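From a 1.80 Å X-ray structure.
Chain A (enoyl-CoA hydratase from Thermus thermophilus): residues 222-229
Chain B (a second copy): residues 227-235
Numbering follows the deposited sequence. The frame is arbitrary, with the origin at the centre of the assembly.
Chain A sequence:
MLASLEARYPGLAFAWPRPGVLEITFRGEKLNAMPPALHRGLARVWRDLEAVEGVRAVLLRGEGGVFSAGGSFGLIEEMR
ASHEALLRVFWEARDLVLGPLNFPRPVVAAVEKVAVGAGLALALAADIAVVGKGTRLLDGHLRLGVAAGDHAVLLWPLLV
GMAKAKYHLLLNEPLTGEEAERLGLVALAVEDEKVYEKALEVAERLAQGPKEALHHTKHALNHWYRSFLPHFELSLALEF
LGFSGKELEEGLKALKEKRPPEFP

Chain A (222-229) NHWYRSFL
Chain B, residues 227-235: SFLPHFELS

Two copies of the enoyl-CoA hydratase chain meet through a kinked helix and the turn beside it, against the start of another helix. In chain A, the helix arrives from earlier in the chain and carries His A223 and Trp A224, with its kink at Trp A224 and Tyr A225; a type I turn runs from Arg A226 to Leu A229. In chain B, Phe B228 (phi/psi -110/26) is the N-cap of the helix that starts at Leu B229 and continues past Ser B235. The helix axes approach to 10.2 Å at 149°, roughly antiparallel, and the CA atoms of His A223 and His B231 set the register, 6.6 Å apart. Together the stretches bury 365 Å².

Phe B228 is the most covered residue. Its CA-to-CB bond points toward chain A, and chi1 -66° (m) with chi2 -92° lays its ring flat on the six-membered ring of Trp A224 (chi1 -82°, m; chi2 80°). The centroids lie 3.7 Å apart with planes at 8°, and Trp A224 CE3 comes 3.4 Å from Phe B228 CE1; near-parallel rings at this spacing share a broad van der Waals and dispersion contact. Phe A228 (m, chi2 -87°) meets the same phenyl edge to edge, Phe A228 CE2 lying 4.0 Å from Phe B228 CZ.

One helical turn on, His B231 (chi1 -62°, m; chi2 58°) supplies the polar link. His B231 NE2 donates to Ser A227 OG at 2.7 Å and, weakly, to His A223 O at 3.3 Å, where the 124° angle at the hydrogen is poor. Ser A227 (m) OG donates in turn to His A223 O at 2.9 Å, so the three groups form a compact triangle. The His B231 ring also turns an edge toward the face of the Trp A224 five-membered ring, centroids 5.4 Å apart and planes at 57°.

Beyond it, Leu B234 (t, p) places CD2 3.5 Å from CD2 of His A223 (chi1 -90°, m; chi2 -51°), a carbon-to-carbon contact, oblique to the imidazole.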

# COMPACT_ATOMS: atom_id res chain seq x y z
N ASN A 222 14.36 4.47 -1.82
CA ASN A 222 13.40 5.43 -2.36
C ASN A 222 12.03 4.85 -2.68
O ASN A 222 11.08 5.60 -2.88
CB ASN A 222 14.00 6.17 -3.56
CG ASN A 222 14.92 7.29 -3.13
OD1 ASN A 222 14.96 7.66 -1.96
ND2 ASN A 222 15.65 7.86 -4.08
N HIS A 223 11.91 3.53 -2.72
CA HIS A 223 10.61 2.92 -2.96
C HIS A 223 9.69 3.24 -1.78
O HIS A 223 8.47 3.12 -1.89
CB HIS A 223 10.72 1.40 -3.14
CG HIS A 223 10.93 0.97 -4.56
ND1 HIS A 223 10.13 1.41 -5.59
CD2 HIS A 223 11.83 0.13 -5.11
CE1 HIS A 223 10.53 0.85 -6.72
NE2 HIS A 223 11.56 0.06 -6.46
N TRP A 224 10.27 3.63 -0.65
CA TRP A 224 9.44 4.00 0.49
C TRP A 224 8.68 5.26 0.13
O TRP A 224 7.50 5.40 0.44
CB TRP A 224 10.28 4.24 1.75
CG TRP A 224 10.65 2.98 2.47
CD1 TRP A 224 11.65 2.11 2.16
CD2 TRP A 224 9.99 2.43 3.62
NE1 TRP A 224 11.66 1.06 3.03
CE2 TRP A 224 10.65 1.22 3.94
CE3 TRP A 224 8.90 2.83 4.41
CZ2 TRP A 224 10.26 0.42 5.01
CZ3 TRP A 224 8.51 2.03 5.48
CH2 TRP A 224 9.19 0.83 5.77
N TYR A 225 9.36 6.19 -0.53
CA TYR A 225 8.71 7.43 -0.95
C TYR A 225 7.77 7.16 -2.12
O TYR A 225 6.66 7.67 -2.15
CB TYR A 225 9.75 8.47 -1.38
CG TYR A 225 10.55 9.09 -0.26
CD1 TYR A 225 9.91 9.59 0.88
CD2 TYR A 225 11.93 9.25 -0.36
CE1 TYR A 225 10.64 10.24 1.88
CE2 TYR A 225 12.66 9.89 0.63
CZ TYR A 225 12.01 10.38 1.75
OH TYR A 225 12.72 11.05 2.71
N ARG A 226 8.22 6.35 -3.08
CA ARG A 226 7.41 6.06 -4.25
C ARG A 226 6.06 5.45 -3.90
O ARG A 226 5.08 5.69 -4.60
CB ARG A 226 8.17 5.14 -5.21
CG ARG A 226 9.48 5.73 -5.74
CD ARG A 226 10.04 4.91 -6.90
NE ARG A 226 11.35 5.39 -7.32
CZ ARG A 226 12.50 4.86 -6.93
NH1 ARG A 226 12.51 3.81 -6.11
NH2 ARG A 226 13.65 5.38 -7.34
N SER A 227 6.00 4.68 -2.82
CA SER A 227 4.75 4.06 -2.41
C SER A 227 3.70 5.10 -1.99
O SER A 227 2.52 4.79 -1.91
CB SER A 227 5.00 3.09 -1.25
OG SER A 227 5.77 1.97 -1.66
N PHE A 228 4.15 6.32 -1.74
CA PHE A 228 3.25 7.40 -1.32
C PHE A 228 3.17 8.53 -2.34
O PHE A 228 2.83 9.66 -2.00
CB PHE A 228 3.71 7.95 0.03
CG PHE A 228 3.56 6.97 1.16
CD1 PHE A 228 2.36 6.89 1.86
CD2 PHE A 228 4.59 6.10 1.49
CE1 PHE A 228 2.18 5.96 2.88
CE2 PHE A 228 4.43 5.16 2.52
CZ PHE A 228 3.22 5.09 3.21
N LEU A 229 3.48 8.22 -3.59
CA LEU A 229 3.43 9.22 -4.64
C LEU A 229 2.01 9.77 -4.80
O LEU A 229 1.83 10.98 -4.99
CB LEU A 229 3.93 8.64 -5.96
CG LEU A 229 5.03 9.47 -6.61
CD1 LEU A 229 4.51 10.88 -6.88
CD2 LEU A 229 6.25 9.52 -5.70
N SER B 227 4.02 -4.78 5.31
CA SER B 227 3.51 -4.01 4.18
C SER B 227 4.64 -3.62 3.23
O SER B 227 4.40 -3.34 2.05
CB SER B 227 2.78 -2.75 4.67
OG SER B 227 1.49 -3.07 5.16
N PHE B 228 5.87 -3.60 3.74
CA PHE B 228 7.02 -3.24 2.93
C PHE B 228 7.93 -4.42 2.65
O PHE B 228 9.12 -4.26 2.40
CB PHE B 228 7.80 -2.12 3.61
CG PHE B 228 7.03 -0.83 3.68
CD1 PHE B 228 7.16 0.13 2.69
CD2 PHE B 228 6.14 -0.60 4.72
CE1 PHE B 228 6.41 1.29 2.72
CE2 PHE B 228 5.38 0.56 4.77
CZ PHE B 228 5.51 1.51 3.76
N LEU B 229 7.37 -5.63 2.68
CA LEU B 229 8.14 -6.83 2.43
C LEU B 229 8.70 -6.81 1.00
O LEU B 229 9.85 -7.18 0.77
CB LEU B 229 7.28 -8.07 2.65
CG LEU B 229 8.04 -9.35 3.00
CD1 LEU B 229 8.98 -9.08 4.18
CD2 LEU B 229 7.04 -10.45 3.34
N PRO B 230 7.89 -6.40 0.02
CA PRO B 230 8.42 -6.37 -1.35
C PRO B 230 9.63 -5.44 -1.45
O PRO B 230 10.62 -5.76 -2.11
CB PRO B 230 7.23 -5.87 -2.17
CG PRO B 230 6.06 -6.43 -1.42
CD PRO B 230 6.43 -6.17 0.02
N HIS B 231 9.54 -4.30 -0.77
CA HIS B 231 10.63 -3.32 -0.77
C HIS B 231 11.91 -3.97 -0.26
O HIS B 231 12.99 -3.81 -0.84
CB HIS B 231 10.28 -2.15 0.15
CG HIS B 231 9.06 -1.39 -0.26
ND1 HIS B 231 7.82 -1.98 -0.41
CD2 HIS B 231 8.88 -0.07 -0.54
CE1 HIS B 231 6.93 -1.06 -0.75
NE2 HIS B 231 7.55 0.10 -0.83
N PHE B 232 11.77 -4.70 0.84
CA PHE B 232 12.90 -5.38 1.46
C PHE B 232 13.47 -6.49 0.58
O PHE B 232 14.68 -6.56 0.36
CB PHE B 232 12.47 -5.97 2.80
CG PHE B 232 13.45 -6.96 3.37
CD1 PHE B 232 14.80 -6.64 3.50
CD2 PHE B 232 13.00 -8.21 3.80
CE1 PHE B 232 15.69 -7.56 4.04
CE2 PHE B 232 13.89 -9.13 4.35
CZ PHE B 232 15.24 -8.80 4.47
N GLU B 233 12.60 -7.36 0.06
CA GLU B 233 13.09 -8.45 -0.77
C GLU B 233 13.77 -7.95 -2.03
O GLU B 233 14.75 -8.55 -2.50
CB GLU B 233 11.94 -9.40 -1.09
CG GLU B 233 11.47 -10.12 0.16
CD GLU B 233 10.40 -11.15 -0.10
OE1 GLU B 233 10.10 -11.40 -1.28
OE2 GLU B 233 9.86 -11.70 0.89
N LEU B 234 13.28 -6.85 -2.59
CA LEU B 234 13.91 -6.28 -3.77
C LEU B 234 15.32 -5.80 -3.41
O LEU B 234 16.27 -6.04 -4.15
CB LEU B 234 13.09 -5.10 -4.28
CG LEU B 234 13.76 -4.26 -5.38
CD1 LEU B 234 14.07 -5.11 -6.60
CD2 LEU B 234 12.84 -3.12 -5.72
N SER B 235 15.47 -5.13 -2.27
CA SER B 235 16.80 -4.65 -1.87
C SER B 235 17.73 -5.85 -1.71
O SER B 235 18.90 -5.79 -2.08
CB SER B 235 16.74 -3.87 -0.55
OG SER B 235 16.47 -4.70 0.57